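Local atomic coordinates of Vv2_1132 (Vibrio vulnificus CMCP6, PDB entry 5Y9S), a protein that probably binds DNA and regulates transcription as a tetrameric LysR-type regulator, with a helix-turn-helix domain joined to a periplasmic-binding-protein-like domain that presumably senses an effector. Residues H99-C105 with H127-T133; H149-L153 with T288-V294; E173-I177 with W298-D302; T108-L114 with L154-N158. One frame throughout, in Å; residues are numbered along the deposited sequence.

Contact 1: residues H99-C105 with H127-T133; sequences HTVRIVC and HLNLSVT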
loop_
_atom_site.group_PDB
_atom_site.type_symbol
_atom_site.label_atom_id
_atom_site.label_comp_id
_atom_site.label_asym_id
_atom_site.label_seq_id
_atom_site.Cartn_x
_atom_site.Cartn_y
_atom_site.Cartn_z
ATOM N N HIS D 99 30.696 -1.051 -24.195
ATOM C CA HIS D 99 31.938 -0.488 -23.664
ATOM C C HIS D 99 31.712 0.288 -22.363
ATOM O O HIS D 99 32.566 1.091 -21.961
ATOM C CB HIS D 99 32.634 0.398 -24.706
ATOM C CG HIS D 99 31.960 1.718 -24.932
ATOM N ND1 HIS D 99 30.590 1.851 -25.047
ATOM C CD2 HIS D 99 32.472 2.965 -25.076
ATOM C CE1 HIS D 99 30.288 3.120 -25.261
ATOM N NE2 HIS D 99 31.412 3.819 -25.279
ATOM N N THR D 100 30.582 0.062 -21.694
ATOM C CA THR D 100 30.339 0.664 -20.395
ATOM C C THR D 100 30.845 -0.274 -19.309
ATOM O O THR D 100 30.486 -1.457 -19.280
ATOM C CB THR D 100 28.850 0.957 -20.174
ATOM O OG1 THR D 100 28.379 1.909 -21.141
ATOM C CG2 THR D 100 28.634 1.508 -18.784
ATOM N N VAL D 101 31.680 0.260 -18.425
ATOM C CA VAL D 101 32.142 -0.445 -17.241
ATOM C C VAL D 101 31.318 0.061 -16.064
ATOM O O VAL D 101 31.292 1.269 -15.791
ATOM C CB VAL D 101 33.648 -0.229 -17.015
ATOM C CG1 VAL D 101 34.158 -1.119 -15.889
ATOM C CG2 VAL D 101 34.423 -0.504 -18.299
ATOM N N ARG D 102 30.618 -0.862 -15.394
ATOM C CA ARG D 102 29.727 -0.548 -14.278
ATOM C C ARG D 102 30.509 -0.709 -12.981
ATOM O O ARG D 102 31.070 -1.777 -12.722
ATOM C CB ARG D 102 28.496 -1.456 -14.286
ATOM C CG ARG D 102 27.358 -0.981 -15.200
ATOM C CD ARG D 102 26.513 -2.145 -15.757
ATOM N NE ARG D 102 27.295 -3.364 -15.991
ATOM C CZ ARG D 102 26.773 -4.587 -16.087
ATOM N NH1 ARG D 102 27.560 -5.632 -16.303
ATOM N NH2 ARG D 102 25.459 -4.772 -15.952
ATOM N N ILE D 103 30.565 0.352 -12.179
ATOM C CA ILE D 103 31.401 0.387 -10.986
ATOM C C ILE D 103 30.530 0.783 -9.805
ATOM O O ILE D 103 29.755 1.740 -9.896
ATOM C CB ILE D 103 32.581 1.361 -11.151
ATOM C CG1 ILE D 103 33.507 0.877 -12.280
ATOM C CG2 ILE D 103 33.320 1.486 -9.853
ATOM C CD1 ILE D 103 34.470 1.917 -12.805
ATOM N N VAL D 104 30.629 0.025 -8.717
ATOM C CA VAL D 104 29.925 0.306 -7.471
ATOM C C VAL D 104 30.969 0.463 -6.372
ATOM O O VAL D 104 32.004 -0.213 -6.394
ATOM C CB VAL D 104 28.923 -0.816 -7.119
ATOM C CG1 VAL D 104 29.646 -2.141 -6.948
ATOM C CG2 VAL D 104 28.178 -0.499 -5.850
ATOM N N CYS D 105 30.706 1.360 -5.425
ATOM C CA CYS D 105 31.606 1.596 -4.301
ATOM C C CYS D 105 30.914 2.506 -3.300
ATOM O O CYS D 105 29.803 2.993 -3.528
ATOM C CB CYS D 105 32.917 2.236 -4.739
ATOM S SG CYS D 105 32.649 3.796 -5.620
ATOM N N HIS D 127 38.714 5.337 -24.110
ATOM C CA HIS D 127 37.747 4.743 -25.029
ATOM C C HIS D 127 36.611 4.007 -24.322
ATOM O O HIS D 127 35.648 3.609 -24.989
ATOM C CB HIS D 127 38.470 3.785 -25.982
ATOM C CG HIS D 127 38.952 2.535 -25.319
ATOM N ND1 HIS D 127 40.002 2.522 -24.423
ATOM C CD2 HIS D 127 38.511 1.257 -25.398
ATOM C CE1 HIS D 127 40.196 1.289 -23.990
ATOM N NE2 HIS D 127 39.304 0.502 -24.566
ATOM N N LEU D 128 36.697 3.805 -23.009
ATOM C CA LEU D 128 35.628 3.175 -22.251
ATOM C C LEU D 128 34.664 4.231 -21.731
ATOM O O LEU D 128 34.977 5.422 -21.681
ATOM C CB LEU D 128 36.189 2.373 -21.079
ATOM C CG LEU D 128 37.223 1.316 -21.439
ATOM C CD1 LEU D 128 37.844 0.754 -20.181
ATOM C CD2 LEU D 128 36.579 0.210 -22.272
ATOM N N ASN D 129 33.475 3.782 -21.351
ATOM C CA ASN D 129 32.486 4.643 -20.715
ATOM C C ASN D 129 32.297 4.157 -19.279
ATOM O O ASN D 129 31.830 3.035 -19.055
ATOM C CB ASN D 129 31.170 4.629 -21.494
ATOM C CG ASN D 129 30.101 5.466 -20.828
ATOM O OD1 ASN D 129 30.403 6.445 -20.140
ATOM N ND2 ASN D 129 28.841 5.081 -21.017
ATOM N N LEU D 130 32.659 4.994 -18.313
ATOM C CA LEU D 130 32.675 4.607 -16.905
ATOM C C LEU D 130 31.402 5.076 -16.211
ATOM O O LEU D 130 31.065 6.263 -16.254
ATOM C CB LEU D 130 33.909 5.187 -16.214
ATOM C CG LEU D 130 35.171 4.812 -16.976
ATOM C CD1 LEU D 130 36.368 5.596 -16.476
ATOM C CD2 LEU D 130 35.428 3.330 -16.843
ATOM N N SER D 131 30.698 4.147 -15.584
ATOM C CA SER D 131 29.475 4.449 -14.849
ATOM C C SER D 131 29.684 4.067 -13.387
ATOM O O SER D 131 29.767 2.880 -13.056
ATOM C CB SER D 131 28.277 3.711 -15.445
ATOM O OG SER D 131 27.107 3.932 -14.661
ATOM N N VAL D 132 29.733 5.072 -12.516
ATOM C CA VAL D 132 30.099 4.916 -11.111
ATOM C C VAL D 132 28.867 5.220 -10.267
ATOM O O VAL D 132 28.446 6.378 -10.179
ATOM C CB VAL D 132 31.255 5.850 -10.735
ATOM C CG1 VAL D 132 31.481 5.851 -9.223
ATOM C CG2 VAL D 132 32.528 5.469 -11.493
ATOM N N THR D 133 28.271 4.198 -9.652
ATOM C CA THR D 133 27.142 4.434 -8.756
ATOM C C THR D 133 27.560 4.169 -7.321
ATOM O O THR D 133 27.648 3.000 -6.907
ATOM C CB THR D 133 25.945 3.558 -9.115
ATOM O OG1 THR D 133 26.055 2.315 -8.417
ATOM C CG2 THR D 133 25.901 3.310 -10.600
#
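A beta-alpha-beta crossover, the building unit of the periplasmic-binding-protein-like fold, brings two parallel strands together: strand 100-105 leads through helices to strand 129-133, their axes 4.7 Å apart and inclined by 19°. The backbones interlock in the parallel pattern. Val101 N gives to Asn129 O at 2.8 Å and Val101 O accepts from Ser131 N at 2.9 Å; Ile103 repeats this two residues on, its N bonded to Ser131 O and its O to Thr133 N. On the face carrying Val101, Ile103, Leu130 and Val132, the bumps are branched and fit closely. The end of Leu130 leans across so that CD2 lies 4.0 Å from Val101 CB and 4.4 Å from Ile103 CD1, filling the dip between those two side chains, while Val132 CG2 sits 4.1 Å from Ile103 CB. Phe118 of helix 114-120 and Phe297 of helix 292-300 help to cover this layer. The other face is more polar: Arg102 turns to Asp152, and Ser131 bonds Glu231 of the second subunit, where a parallel strand extends the sheet. At the start of the ladder, where Asn129 N bonds His99 O at 2.9 Å, the imidazole of His99 roofs Asn129, whose CB lies 4.1 Å from the ring centroid in a CH-pi contact, with His127 O at the ring edge, 3.2 Å from His99 CD2.

Contact 2: residues H149-L153 with T288-V294; sequences HSTDL and TNHRAAV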
loop_
_atom_site.group_PDB
_atom_site.type_symbol
_atom_site.label_atom_id
_atom_site.label_comp_id
_atom_site.label_asym_id
_atom_site.label_seq_id
_atom_site.Cartn_x
_atom_site.Cartn_y
_atom_site.Cartn_z
ATOM N N HIS D 149 26.141 -10.197 -12.510
ATOM C CA HIS D 149 26.623 -9.348 -13.606
ATOM C C HIS D 149 25.800 -8.065 -13.764
ATOM O O HIS D 149 25.831 -7.420 -14.825
ATOM C CB HIS D 149 26.667 -10.118 -14.924
ATOM C CG HIS D 149 27.424 -11.405 -14.838
ATOM N ND1 HIS D 149 28.764 -11.505 -15.148
ATOM C CD2 HIS D 149 27.030 -12.648 -14.472
ATOM C CE1 HIS D 149 29.166 -12.750 -14.973
ATOM N NE2 HIS D 149 28.133 -13.465 -14.563
ATOM N N SER D 150 25.057 -7.666 -12.726
ATOM C CA SER D 150 24.387 -6.371 -12.763
ATOM C C SER D 150 25.360 -5.221 -12.562
ATOM O O SER D 150 24.997 -4.066 -12.818
ATOM C CB SER D 150 23.274 -6.317 -11.708
ATOM O OG SER D 150 23.785 -6.416 -10.389
ATOM N N THR D 151 26.577 -5.509 -12.100
ATOM C CA THR D 151 27.663 -4.540 -12.040
ATOM C C THR D 151 28.956 -5.278 -12.339
ATOM O O THR D 151 29.020 -6.503 -12.241
ATOM C CB THR D 151 27.751 -3.830 -10.679
ATOM O OG1 THR D 151 28.514 -2.627 -10.826
ATOM C CG2 THR D 151 28.423 -4.715 -9.651
ATOM N N ASP D 152 29.988 -4.522 -12.710
ATOM C CA ASP D 152 31.237 -5.104 -13.194
ATOM C C ASP D 152 32.376 -5.065 -12.188
ATOM O O ASP D 152 33.151 -6.023 -12.111
ATOM C CB ASP D 152 31.678 -4.386 -14.468
ATOM C CG ASP D 152 30.609 -4.425 -15.537
ATOM O OD1 ASP D 152 30.324 -3.369 -16.136
ATOM O OD2 ASP D 152 30.044 -5.517 -15.763
ATOM N N LEU D 153 32.520 -3.974 -11.436
ATOM C CA LEU D 153 33.612 -3.846 -10.481
ATOM C C LEU D 153 33.096 -3.255 -9.182
ATOM O O LEU D 153 32.156 -2.457 -9.167
ATOM C CB LEU D 153 34.760 -2.979 -11.003
ATOM C CG LEU D 153 35.421 -3.420 -12.310
ATOM C CD1 LEU D 153 36.210 -2.268 -12.913
ATOM C CD2 LEU D 153 36.316 -4.615 -12.060
ATOM N N THR D 288 33.091 -15.207 -13.607
ATOM C CA THR D 288 32.298 -15.559 -14.782
ATOM C C THR D 288 31.970 -14.369 -15.689
ATOM O O THR D 288 31.062 -14.479 -16.516
ATOM C CB THR D 288 30.981 -16.225 -14.358
ATOM O OG1 THR D 288 30.160 -15.288 -13.644
ATOM C CG2 THR D 288 31.235 -17.425 -13.476
ATOM N N ASN D 289 32.660 -13.239 -15.556
ATOM C CA ASN D 289 32.369 -12.042 -16.348
ATOM C C ASN D 289 33.585 -11.745 -17.211
ATOM O O ASN D 289 34.623 -11.305 -16.700
ATOM C CB ASN D 289 32.027 -10.852 -15.450
ATOM C CG ASN D 289 31.646 -9.602 -16.236
ATOM O OD1 ASN D 289 32.500 -8.910 -16.797
ATOM N ND2 ASN D 289 30.358 -9.292 -16.248
ATOM N N HIS D 290 33.461 -11.983 -18.510
ATOM C CA HIS D 290 34.543 -11.745 -19.460
ATOM C C HIS D 290 34.055 -10.752 -20.509
ATOM O O HIS D 290 33.747 -11.122 -21.642
ATOM C CB HIS D 290 35.018 -13.071 -20.095
ATOM C CG HIS D 290 35.262 -14.164 -19.099
ATOM N ND1 HIS D 290 34.296 -15.086 -18.753
ATOM C CD2 HIS D 290 36.353 -14.465 -18.353
ATOM C CE1 HIS D 290 34.787 -15.916 -17.850
ATOM N NE2 HIS D 290 36.033 -15.559 -17.588
ATOM N N ARG D 291 33.966 -9.486 -20.123
ATOM C CA ARG D 291 33.754 -8.403 -21.068
ATOM C C ARG D 291 35.095 -7.721 -21.302
ATOM O O ARG D 291 35.842 -7.469 -20.350
ATOM C CB ARG D 291 32.712 -7.408 -20.550
ATOM C CG ARG D 291 31.419 -8.063 -20.023
ATOM C CD ARG D 291 30.348 -7.031 -19.648
ATOM N NE ARG D 291 30.482 -5.848 -20.485
ATOM C CZ ARG D 291 30.520 -4.598 -20.042
ATOM N NH1 ARG D 291 30.400 -4.325 -18.742
ATOM N NH2 ARG D 291 30.673 -3.618 -20.916
ATOM N N ALA D 292 35.406 -7.441 -22.564
ATOM C CA ALA D 292 36.709 -6.862 -22.866
ATOM C C ALA D 292 36.860 -5.466 -22.269
ATOM O O ALA D 292 37.975 -5.061 -21.916
ATOM C CB ALA D 292 36.943 -6.830 -24.374
ATOM N N ALA D 293 35.758 -4.721 -22.147
ATOM C CA ALA D 293 35.839 -3.430 -21.477
ATOM C C ALA D 293 36.242 -3.608 -20.017
ATOM O O ALA D 293 37.084 -2.866 -19.499
ATOM C CB ALA D 293 34.506 -2.689 -21.598
ATOM N N VAL D 294 35.678 -4.610 -19.347
ATOM C CA VAL D 294 36.035 -4.846 -17.955
ATOM C C VAL D 294 37.486 -5.311 -17.843
ATOM O O VAL D 294 38.236 -4.846 -16.977
ATOM C CB VAL D 294 35.058 -5.849 -17.321
ATOM C CG1 VAL D 294 35.404 -6.070 -15.863
ATOM C CG2 VAL D 294 33.658 -5.335 -17.459
#
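His149 projects its imidazole edge-on into the loop 288-291, which passes around the ring so that both nitrogens are engaged. Asn289 ND2 donates to His149 ND1 at 2.9 Å, and His149 NE2 makes a weak, bent bond to Thr288 OG1, also at 2.9 Å. His149 is the first residue to leave the helical conformation after helix 139-147, its positive phi part of the closing Schellman motif. Deeper in, Asp152 OD1 forms a salt bridge with Arg291 NH1 at 2.8 Å. Both side chains have a second partner: Asp152 a salt bridge with Arg102, and Arg291, at the N-cap position of the next helix, a hydrogen bond to the backbone Thr100 O. Below the charges the contact becomes apolar, Val294 CG2 meeting Asp152 CB at 3.7 Å and Val294 CG1 meeting Leu153 CD2 at 4.2 Å. The contact joins the turn between helix 139-147 and strand 153-157 to the start of helix 292-300, beside strand 100-105.

Contact 3: residues E173-I177 with W298-D302; sequences EKCVI and WQEID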
loop_
_atom_site.group_PDB
_atom_site.type_symbol
_atom_site.label_atom_id
_atom_site.label_comp_id
_atom_site.label_asym_id
_atom_site.label_seq_id
_atom_site.Cartn_x
_atom_site.Cartn_y
_atom_site.Cartn_z
ATOM N N GLU D 173 36.967 -12.563 -7.955
ATOM C CA GLU D 173 38.395 -12.308 -7.866
ATOM C C GLU D 173 38.633 -10.947 -7.217
ATOM O O GLU D 173 37.847 -10.011 -7.389
ATOM C CB GLU D 173 39.060 -12.351 -9.236
ATOM C CG GLU D 173 40.585 -12.309 -9.179
ATOM C CD GLU D 173 41.211 -12.176 -10.547
ATOM O OE1 GLU D 173 42.435 -11.952 -10.612
ATOM O OE2 GLU D 173 40.482 -12.296 -11.556
ATOM N N LYS D 174 39.725 -10.845 -6.464
ATOM C CA LYS D 174 40.041 -9.633 -5.730
ATOM C C LYS D 174 41.496 -9.266 -5.957
ATOM O O LYS D 174 42.358 -10.137 -6.089
ATOM C CB LYS D 174 39.755 -9.786 -4.234
ATOM C CG LYS D 174 40.897 -10.314 -3.377
ATOM C CD LYS D 174 40.507 -10.324 -1.900
ATOM C CE LYS D 174 41.669 -10.779 -1.032
ATOM N NZ LYS D 174 42.230 -12.108 -1.462
ATOM N N CYS D 175 41.748 -7.967 -6.043
ATOM C CA CYS D 175 43.090 -7.441 -6.201
ATOM C C CYS D 175 43.218 -6.200 -5.332
ATOM O O CYS D 175 42.221 -5.608 -4.906
ATOM C CB CYS D 175 43.417 -7.118 -7.663
ATOM S SG CYS D 175 42.953 -5.454 -8.184
ATOM N N VAL D 176 44.464 -5.835 -5.063
ATOM C CA VAL D 176 44.800 -4.744 -4.165
ATOM C C VAL D 176 45.070 -3.520 -5.025
ATOM O O VAL D 176 46.000 -3.518 -5.838
ATOM C CB VAL D 176 46.020 -5.101 -3.297
ATOM C CG1 VAL D 176 46.443 -3.917 -2.416
ATOM C CG2 VAL D 176 45.722 -6.343 -2.457
ATOM N N ILE D 177 44.246 -2.484 -4.857
ATOM C CA ILE D 177 44.428 -1.248 -5.611
ATOM C C ILE D 177 45.510 -0.397 -4.976
ATOM O O ILE D 177 46.363 0.171 -5.666
ATOM C CB ILE D 177 43.103 -0.471 -5.691
ATOM C CG1 ILE D 177 42.098 -1.213 -6.556
ATOM C CG2 ILE D 177 43.356 0.938 -6.210
ATOM C CD1 ILE D 177 42.668 -1.636 -7.867
ATOM N N TRP D 298 40.490 -3.717 -15.830
ATOM C CA TRP D 298 41.152 -4.468 -14.766
ATOM C C TRP D 298 42.651 -4.589 -15.021
ATOM O O TRP D 298 43.462 -4.364 -14.114
ATOM C CB TRP D 298 40.502 -5.844 -14.634
ATOM C CG TRP D 298 41.097 -6.705 -13.590
ATOM C CD1 TRP D 298 42.235 -7.450 -13.691
ATOM C CD2 TRP D 298 40.585 -6.932 -12.269
ATOM N NE1 TRP D 298 42.464 -8.127 -12.517
ATOM C CE2 TRP D 298 41.467 -7.824 -11.627
ATOM C CE3 TRP D 298 39.465 -6.471 -11.570
ATOM C CZ2 TRP D 298 41.265 -8.263 -10.313
ATOM C CZ3 TRP D 298 39.262 -6.909 -10.265
ATOM C CH2 TRP D 298 40.162 -7.793 -9.651
ATOM N N GLN D 299 43.040 -4.920 -16.255
ATOM C CA GLN D 299 44.456 -5.078 -16.573
ATOM C C GLN D 299 45.227 -3.779 -16.416
ATOM O O GLN D 299 46.460 -3.807 -16.352
ATOM C CB GLN D 299 44.626 -5.621 -17.996
ATOM C CG GLN D 299 44.933 -7.117 -18.053
ATOM C CD GLN D 299 43.682 -7.995 -18.053
ATOM O OE1 GLN D 299 42.568 -7.518 -18.253
ATOM N NE2 GLN D 299 43.870 -9.289 -17.823
ATOM N N GLU D 300 44.540 -2.644 -16.341
ATOM C CA GLU D 300 45.247 -1.382 -16.188
ATOM C C GLU D 300 45.557 -1.050 -14.725
ATOM O O GLU D 300 46.562 -0.378 -14.451
ATOM C CB GLU D 300 44.439 -0.262 -16.856
ATOM C CG GLU D 300 45.297 0.790 -17.560
ATOM C CD GLU D 300 46.131 1.583 -16.584
ATOM O OE1 GLU D 300 45.568 2.048 -15.570
ATOM O OE2 GLU D 300 47.344 1.737 -16.819
ATOM N N ILE D 301 44.753 -1.523 -13.776
ATOM C CA ILE D 301 44.994 -1.278 -12.351
ATOM C C ILE D 301 45.604 -2.555 -11.772
ATOM O O ILE D 301 44.909 -3.417 -11.232
ATOM C CB ILE D 301 43.716 -0.861 -11.611
ATOM C CG1 ILE D 301 42.515 -1.675 -12.080
ATOM C CG2 ILE D 301 43.410 0.621 -11.797
ATOM C CD1 ILE D 301 41.262 -1.356 -11.317
ATOM N N ASP D 302 46.926 -2.680 -11.883
ATOM C CA ASP D 302 47.664 -3.800 -11.278
ATOM C C ASP D 302 49.166 -3.507 -11.249
ATOM O O ASP D 302 49.945 -4.249 -10.647
ATOM C CB ASP D 302 47.394 -5.112 -12.031
ATOM C CG ASP D 302 46.540 -6.090 -11.226
ATOM O OD1 ASP D 302 46.318 -5.839 -10.024
ATOM O OD2 ASP D 302 46.089 -7.110 -11.793
#
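In the ligand-binding-type domain of this LysR regulator, the C-terminal helix packs over the central sheet, and here its last turn and the residues beyond it meet strand 172-186. The main feature is a sulfur-aromatic contact: Cys175 SG lies over the face of the Trp298 indole, 4.2 Å from the centroid of the six-membered ring and 26° off its normal. The thiol carbon supports it, with Cys175 CB 3.6 Å from Trp298 CZ2. Trp298 extends from the helix toward the strand, bringing CH2 to 4.2 Å from Lys174 C at the ring edge. Glu173 flanks the indole, its OE1 3.9 Å from Trp298 CZ2, but its charge is paired with Arg285, which also makes a cation-pi contact with Trp298. Beyond the helix, Ile301 takes over the packing: Ile301 CD1 touches Ile177 CD1 at 3.7 Å, and Phe155 lies against both side chains. Cys175 SG approaches Asp302 OD1 at 3.9 Å. The two segments meet through van der Waals and sulfur-aromatic contacts, with alternate strand residues Glu173 and Cys175 directed toward the helix. Such packing of a helix on one face of a sheet is typical of the alpha/beta architecture of periplasmic-binding-protein-like domains.

Contact 4: residues T108-L114 with L154-N158; sequences TLAVNLL and LFTYN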
loop_
_atom_site.group_PDB
_atom_site.type_symbol
_atom_site.label_atom_id
_atom_site.label_comp_id
_atom_site.label_asym_id
_atom_site.label_seq_id
_atom_site.Cartn_x
_atom_site.Cartn_y
_atom_site.Cartn_z
ATOM N N THR D 108 32.588 7.802 -0.457
ATOM C CA THR D 108 33.879 8.462 -0.294
ATOM C C THR D 108 34.830 8.059 -1.410
ATOM O O THR D 108 35.438 8.913 -2.063
ATOM C CB THR D 108 34.479 8.128 1.073
ATOM O OG1 THR D 108 34.671 6.712 1.181
ATOM C CG2 THR D 108 33.540 8.570 2.182
ATOM N N LEU D 109 34.939 6.754 -1.665
ATOM C CA LEU D 109 35.869 6.278 -2.679
ATOM C C LEU D 109 35.523 6.834 -4.047
ATOM O O LEU D 109 36.412 7.017 -4.886
ATOM C CB LEU D 109 35.869 4.750 -2.705
ATOM C CG LEU D 109 36.400 4.027 -1.464
ATOM C CD1 LEU D 109 36.372 2.527 -1.682
ATOM C CD2 LEU D 109 37.815 4.505 -1.157
ATOM N N ALA D 110 34.245 7.143 -4.276
ATOM C CA ALA D 110 33.810 7.590 -5.593
ATOM C C ALA D 110 34.341 8.973 -5.976
ATOM O O ALA D 110 34.319 9.307 -7.165
ATOM C CB ALA D 110 32.281 7.584 -5.661
ATOM N N VAL D 111 34.806 9.790 -5.023
ATOM C CA VAL D 111 35.233 11.143 -5.353
ATOM C C VAL D 111 36.745 11.326 -5.266
ATOM O O VAL D 111 37.302 12.109 -6.041
ATOM C CB VAL D 111 34.503 12.211 -4.501
ATOM C CG1 VAL D 111 33.025 11.902 -4.396
ATOM C CG2 VAL D 111 35.105 12.345 -3.117
ATOM N N ASN D 112 37.432 10.617 -4.376
ATOM C CA ASN D 112 38.859 10.836 -4.179
ATOM C C ASN D 112 39.705 9.637 -4.576
ATOM O O ASN D 112 40.941 9.738 -4.567
ATOM C CB ASN D 112 39.133 11.210 -2.718
ATOM C CG ASN D 112 38.183 10.519 -1.766
ATOM O OD1 ASN D 112 38.089 9.285 -1.758
ATOM N ND2 ASN D 112 37.448 11.307 -0.970
ATOM N N LEU D 113 39.090 8.511 -4.940
ATOM C CA LEU D 113 39.844 7.383 -5.467
ATOM C C LEU D 113 39.592 7.178 -6.954
ATOM O O LEU D 113 40.527 7.278 -7.752
ATOM C CB LEU D 113 39.525 6.095 -4.693
ATOM C CG LEU D 113 40.431 4.921 -5.080
ATOM C CD1 LEU D 113 41.828 5.146 -4.534
ATOM C CD2 LEU D 113 39.870 3.591 -4.586
ATOM N N LEU D 114 38.346 6.914 -7.355
ATOM C CA LEU D 114 38.093 6.557 -8.750
ATOM C C LEU D 114 38.541 7.631 -9.740
ATOM O O LEU D 114 39.285 7.297 -10.679
ATOM C CB LEU D 114 36.612 6.183 -8.911
ATOM C CG LEU D 114 36.263 4.932 -8.099
ATOM C CD1 LEU D 114 34.867 4.463 -8.389
ATOM C CD2 LEU D 114 37.266 3.813 -8.375
ATOM N N LEU D 154 33.731 -3.656 -8.093
ATOM C CA LEU D 154 33.429 -3.128 -6.776
ATOM C C LEU D 154 34.742 -2.702 -6.135
ATOM O O LEU D 154 35.683 -3.496 -6.059
ATOM C CB LEU D 154 32.704 -4.178 -5.930
ATOM C CG LEU D 154 32.752 -3.951 -4.426
ATOM C CD1 LEU D 154 31.725 -2.886 -3.993
ATOM C CD2 LEU D 154 32.552 -5.258 -3.674
ATOM N N PHE D 155 34.825 -1.447 -5.719
ATOM C CA PHE D 155 35.968 -0.949 -4.962
ATOM C C PHE D 155 35.563 -0.832 -3.504
ATOM O O PHE D 155 34.470 -0.341 -3.205
ATOM C CB PHE D 155 36.424 0.401 -5.498
ATOM C CG PHE D 155 37.065 0.320 -6.831
ATOM C CD1 PHE D 155 36.293 0.295 -7.980
ATOM C CD2 PHE D 155 38.441 0.252 -6.947
ATOM C CE1 PHE D 155 36.881 0.205 -9.224
ATOM C CE2 PHE D 155 39.041 0.161 -8.187
ATOM C CZ PHE D 155 38.266 0.133 -9.329
ATOM N N THR D 156 36.426 -1.295 -2.600
ATOM C CA THR D 156 36.061 -1.303 -1.186
ATOM C C THR D 156 37.311 -1.400 -0.323
ATOM O O THR D 156 38.380 -1.808 -0.783
ATOM C CB THR D 156 35.110 -2.464 -0.865
ATOM O OG1 THR D 156 34.554 -2.296 0.447
ATOM C CG2 THR D 156 35.860 -3.788 -0.944
ATOM N N TYR D 157 37.161 -0.995 0.934
ATOM C CA TYR D 157 38.166 -1.240 1.963
ATOM C C TYR D 157 38.057 -2.684 2.448
ATOM O O TYR D 157 36.967 -3.266 2.474
ATOM C CB TYR D 157 37.981 -0.281 3.146
ATOM C CG TYR D 157 38.145 1.209 2.853
ATOM C CD1 TYR D 157 39.387 1.736 2.522
ATOM C CD2 TYR D 157 37.059 2.082 2.922
ATOM C CE1 TYR D 157 39.554 3.081 2.254
ATOM C CE2 TYR D 157 37.211 3.441 2.657
ATOM C CZ TYR D 157 38.471 3.929 2.318
ATOM O OH TYR D 157 38.665 5.262 2.049
ATOM N N ASN D 158 39.199 -3.261 2.836
ATOM C CA ASN D 158 39.262 -4.693 3.139
ATOM C C ASN D 158 38.282 -5.063 4.246
ATOM O O ASN D 158 37.959 -4.255 5.113
ATOM C CB ASN D 158 40.675 -5.095 3.553
ATOM C CG ASN D 158 41.119 -4.399 4.820
ATOM O OD1 ASN D 158 40.570 -4.640 5.896
ATOM N ND2 ASN D 158 42.108 -3.516 4.701
HETATM O O HOH W 1 37.597 7.570 2.290
#
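Helix-on-sheet packing in the alpha/beta domain is exemplified by the short helix that follows strand 100-105: helix 108-112 crosses residues 154-157 of the strand at 107°, with their axes 9.4 Å apart. The walk begins at Thr108, whose OG1 stands 4.3 Å from Tyr157 OH, near the plane of the phenol ring. A water bridges the gap, held by Tyr157 OH at 2.6 Å and more weakly by Thr108 OG1 at 3.2 Å. Leu109 comes next and is the principal knob: its CD1 lies 3.8 Å from Phe155 O and 3.9 Å from Thr156 CA, while its CD2 reaches Tyr157 OH at 3.4 Å. One leucine therefore covers the backbone of the strand and part of the phenol together. The following turn faces another way, and Ala110 and Val111 pack on Leu234 of the second subunit, so that the same helix serves both the core and the interface. At Leu113 the chain returns to the strand, CD2 coming within 4.3 Å of Phe155 CD2. Around these residues, Ile281 of strand 277-286 meets Leu113 and Tyr157, and Phe210 lies nearly parallel to the Tyr157 ring. Leu114 completes the run with a CH-pi contact, its CD2 almost straight above the Phe155 ring, 3.6 Å from the centroid and only 9° off the normal.

How the contacts relate
Taken together, the four contacts illustrate how chemistry follows the elements that meet in one alpha/beta domain. Contacts 1 and 4 are buried, and both also touch the second subunit; contacts 2 and 3 are partly exposed and touch no other chain of the assembly. Contact 1 alone is a strand ladder, resting on backbone bonds, whereas contacts 3 and 4 set helical elements on sheet faces through aromatic and aliphatic surfaces. Charge and polar bonds gather in contact 2, where a loop meets the start of a helix, joined to contact 1 by the Arg102-Asp152 salt bridge. Helix 292-300 serves contacts 2 and 3, where Leu153 meets Trp298, and Phe155 links contact 4 to Ile177 and Ile301 of contact 3.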